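Local coordinates for Ent-copalyl diphosphate synthase (Streptomyces platensis, PDB 5BP8), which is a mainly alpha-helical bacterial terpene cyclase, part of whose chain belongs to the family of the squalene-hopene cyclase C-terminal domain, at residues 449-454 / 492-497. Residues are numbered along the deposited sequence; the frame is centred on the assembly and turned at random.
Sequences TEETAY and PGLWHD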
ATOM      1  N   THR A 449       3.289  13.774  -7.544  1.00 19.72           N
ATOM      2  CA  THR A 449       3.456  13.132  -8.866  1.00 20.35           C
ATOM      3  C   THR A 449       2.343  12.096  -9.094  1.00 19.78           C
ATOM      4  O   THR A 449       1.650  12.131 -10.144  1.00 20.48           O
ATOM      5  CB  THR A 449       4.838  12.458  -8.949  1.00 20.62           C
ATOM      6  OG1 THR A 449       5.850  13.478  -9.005  1.00 20.70           O
ATOM      7  CG2 THR A 449       4.984  11.546 -10.195  1.00 20.68           C
ATOM      8  N   GLU A 450       2.134  11.214  -8.101  1.00 18.49           N
ATOM      9  CA  GLU A 450       1.158  10.136  -8.274  1.00 18.11           C
ATOM     10  C   GLU A 450      -0.241  10.682  -8.566  1.00 18.26           C
ATOM     11  O   GLU A 450      -0.879  10.310  -9.548  1.00 18.17           O
ATOM     12  CB  GLU A 450       1.122   9.242  -7.037  1.00 18.06           C
ATOM     13  CG  GLU A 450       0.146   8.076  -7.146  1.00 18.10           C
ATOM     14  CD  GLU A 450       0.127   7.172  -5.924  1.00 18.39           C
ATOM     15  OE1 GLU A 450       0.822   7.489  -4.914  1.00 17.37           O
ATOM     16  OE2 GLU A 450      -0.582   6.151  -5.989  1.00 18.50           O
ATOM     17  N   GLU A 451      -0.713  11.598  -7.714  1.00 17.44           N
ATOM     18  CA  GLU A 451      -2.092  12.048  -7.816  1.00 18.36           C
ATOM     19  C   GLU A 451      -2.316  12.948  -9.036  1.00 19.42           C
ATOM     20  O   GLU A 451      -3.375  12.885  -9.680  1.00 20.09           O
ATOM     21  CB  GLU A 451      -2.552  12.714  -6.520  1.00 18.24           C
ATOM     22  CG  GLU A 451      -2.465  11.778  -5.307  1.00 17.82           C
ATOM     23  CD  GLU A 451      -2.562  12.501  -3.981  1.00 18.17           C
ATOM     24  OE1 GLU A 451      -1.552  13.098  -3.552  1.00 18.76           O
ATOM     25  OE2 GLU A 451      -3.634  12.449  -3.343  1.00 19.52           O
ATOM     26  N   THR A 452      -1.318  13.757  -9.357  1.00 19.74           N
ATOM     27  CA  THR A 452      -1.354  14.568 -10.552  1.00 21.26           C
ATOM     28  C   THR A 452      -1.453  13.654 -11.792  1.00 21.39           C
ATOM     29  O   THR A 452      -2.292  13.894 -12.702  1.00 21.95           O
ATOM     30  CB  THR A 452      -0.117  15.480 -10.646  1.00 21.48           C
ATOM     31  OG1 THR A 452      -0.053  16.339  -9.492  1.00 20.90           O
ATOM     32  CG2 THR A 452      -0.189  16.330 -11.918  1.00 22.30           C
ATOM     33  N   ALA A 453      -0.612  12.626 -11.819  1.00 20.46           N
ATOM     34  CA  ALA A 453      -0.609  11.655 -12.932  1.00 20.42           C
ATOM     35  C   ALA A 453      -1.968  11.038 -13.140  1.00 20.49           C
ATOM     36  O   ALA A 453      -2.438  10.944 -14.298  1.00 20.92           O
ATOM     37  CB  ALA A 453       0.434  10.567 -12.720  1.00 20.12           C
ATOM     38  N   TYR A 454      -2.637  10.647 -12.045  1.00 19.82           N
ATOM     39  CA  TYR A 454      -3.977  10.060 -12.165  1.00 20.67           C
ATOM     40  C   TYR A 454      -4.984  11.013 -12.816  1.00 21.09           C
ATOM     41  O   TYR A 454      -5.798  10.591 -13.643  1.00 21.56           O
ATOM     42  CB  TYR A 454      -4.528   9.566 -10.821  1.00 20.40           C
ATOM     43  CG  TYR A 454      -3.676   8.483 -10.158  1.00 20.04           C
ATOM     44  CD1 TYR A 454      -2.908   7.593 -10.915  1.00 20.88           C
ATOM     45  CD2 TYR A 454      -3.711   8.310  -8.785  1.00 19.69           C
ATOM     46  CE1 TYR A 454      -2.146   6.600 -10.312  1.00 21.67           C
ATOM     47  CE2 TYR A 454      -2.963   7.321  -8.166  1.00 19.82           C
ATOM     48  CZ  TYR A 454      -2.184   6.466  -8.937  1.00 20.35           C
ATOM     49  OH  TYR A 454      -1.395   5.490  -8.373  1.00 19.31           O
ATOM     50  N   PRO A 492       5.519  10.430  -1.774  1.00 18.54           N
ATOM     51  CA  PRO A 492       4.864  10.075  -0.493  1.00 19.10           C
ATOM     52  C   PRO A 492       4.102   8.759  -0.567  1.00 18.36           C
ATOM     53  O   PRO A 492       3.541   8.440  -1.614  1.00 19.09           O
ATOM     54  CB  PRO A 492       3.877  11.210  -0.279  1.00 20.10           C
ATOM     55  CG  PRO A 492       4.346  12.313  -1.147  1.00 20.54           C
ATOM     56  CD  PRO A 492       4.974  11.673  -2.327  1.00 20.31           C
ATOM     57  N   GLY A 493       4.081   8.010   0.526  1.00 16.89           N
ATOM     58  CA  GLY A 493       3.278   6.809   0.618  1.00 16.55           C
ATOM     59  C   GLY A 493       1.806   7.149   0.794  1.00 17.19           C
ATOM     60  O   GLY A 493       1.442   7.916   1.680  1.00 17.23           O
ATOM     61  N   LEU A 494       0.965   6.593  -0.074  1.00 15.75           N
ATOM     62  CA  LEU A 494      -0.472   6.819  -0.029  1.00 15.79           C
ATOM     63  C   LEU A 494      -1.296   5.517  -0.034  1.00 16.13           C
ATOM     64  O   LEU A 494      -2.502   5.550   0.177  1.00 17.03           O
ATOM     65  CB  LEU A 494      -0.887   7.687  -1.211  1.00 16.13           C
ATOM     66  CG  LEU A 494      -0.257   9.084  -1.324  1.00 16.44           C
ATOM     67  CD1 LEU A 494      -0.739   9.743  -2.590  1.00 17.36           C
ATOM     68  CD2 LEU A 494      -0.655   9.922  -0.129  1.00 17.25           C
ATOM     69  N   TRP A 495      -0.654   4.395  -0.313  1.00 16.04           N
ATOM     70  CA  TRP A 495      -1.334   3.106  -0.339  1.00 15.97           C
ATOM     71  C   TRP A 495      -1.465   2.529   1.041  1.00 16.71           C
ATOM     72  O   TRP A 495      -0.477   2.484   1.788  1.00 16.90           O
ATOM     73  CB  TRP A 495      -0.592   2.130  -1.243  1.00 16.18           C
ATOM     74  CG  TRP A 495      -0.574   2.556  -2.671  1.00 17.66           C
ATOM     75  CD1 TRP A 495       0.102   3.597  -3.208  1.00 17.78           C
ATOM     76  CD2 TRP A 495      -1.267   1.925  -3.755  1.00 18.42           C
ATOM     77  NE1 TRP A 495      -0.129   3.671  -4.543  1.00 19.13           N
ATOM     78  CE2 TRP A 495      -0.959   2.650  -4.914  1.00 18.58           C
ATOM     79  CE3 TRP A 495      -2.117   0.823  -3.846  1.00 19.54           C
ATOM     80  CZ2 TRP A 495      -1.499   2.330  -6.172  1.00 19.47           C
ATOM     81  CZ3 TRP A 495      -2.665   0.498  -5.107  1.00 21.10           C
ATOM     82  CH2 TRP A 495      -2.333   1.248  -6.243  1.00 19.63           C
ATOM     83  N   HIS A 496      -2.656   2.065   1.399  1.00 17.31           N
ATOM     84  CA  HIS A 496      -2.865   1.528   2.751  1.00 17.82           C
ATOM     85  C   HIS A 496      -2.140   0.213   3.009  1.00 17.98           C
ATOM     86  O   HIS A 496      -2.310  -0.767   2.265  1.00 17.18           O
ATOM     87  CB  HIS A 496      -4.346   1.325   3.060  1.00 19.36           C
ATOM     88  CG  HIS A 496      -5.095   2.598   3.287  1.00 21.24           C
ATOM     89  ND1 HIS A 496      -6.458   2.627   3.471  1.00 25.97           N
ATOM     90  CD2 HIS A 496      -4.685   3.886   3.328  1.00 21.80           C
ATOM     91  CE1 HIS A 496      -6.856   3.884   3.622  1.00 25.42           C
ATOM     92  NE2 HIS A 496      -5.796   4.665   3.562  1.00 22.35           N
ATOM     93  N   ASP A 497      -1.326   0.176   4.067  1.00 17.40           N
ATOM     94  CA  ASP A 497      -0.930  -1.114   4.637  1.00 17.70           C
ATOM     95  C   ASP A 497      -0.869  -0.965   6.162  1.00 16.85           C
ATOM     96  O   ASP A 497      -1.887  -0.680   6.789  1.00 17.93           O
ATOM     97  CB  ASP A 497       0.341  -1.688   3.978  1.00 17.70           C
ATOM     98  CG  ASP A 497       0.678  -3.068   4.502  1.00 18.98           C
ATOM     99  OD1 ASP A 497      -0.268  -3.839   4.780  1.00 20.92           O
ATOM    100  OD2 ASP A 497       1.855  -3.365   4.766  1.00 18.27           O
TER
HETATM  101  O   HOH W   1       2.063   6.270  -2.794  1.00 16.97           O
HETATM  102  O   HOH W   2       2.663   9.563  -4.006  1.00 17.45           O
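OE2 of Glu-450, near the start of helix 449-461, accepts hydrogen bonds from Trp-495 across the contact and from Tyr-454 one turn further along the helix. The indole NE1 of Trp-495 lies 2.9 Å from OE2 of Glu-450 and meets it on the syn side, a little out of the carboxylate plane. This bond is bent, with 132° at the hydrogen, in part because the oxygen is tilted out of the ring plane. Even so, carboxylate and indole planes are only 12° apart. OH of Tyr-454 donates to the anti lone pair of the same OE2 of Glu-450 at 2.6 Å, and NE2 of His-399 is a third partner; His-399 also meets the indole edge-to-face. The Glu-450 chain is fully extended, CG anti to the backbone N (chi1 -179°), which carries its carboxylate from the helix to the facing loop.

Its other oxygen is linked to that loop through water. Water 1 sits 2.7 Å from OE1 of Glu-450 and accepts from the backbone N of Leu-494 at 3.0 Å. Water 2 donates to OE1 of Glu-450 and to the carbonyl O of Pro-492, a bridge with legs of 2.9 and 2.8 Å respectively. Beside this polar cluster, CD1 of Leu-494 packs 3.6 Å from OE1 of Glu-450 and equally close to CD of Glu-451. The Glu-451 side chain crosses the leucine at about a right angle, and its carboxylate is held by Ser-401 and Thr-448.

The contact thus joins a helix of the squalene-hopene cyclase C-terminal family region to a short two-stranded antiparallel hairpin, just where Leu-494 and Trp-495 both face Tyr-501 in a classic beta bulge.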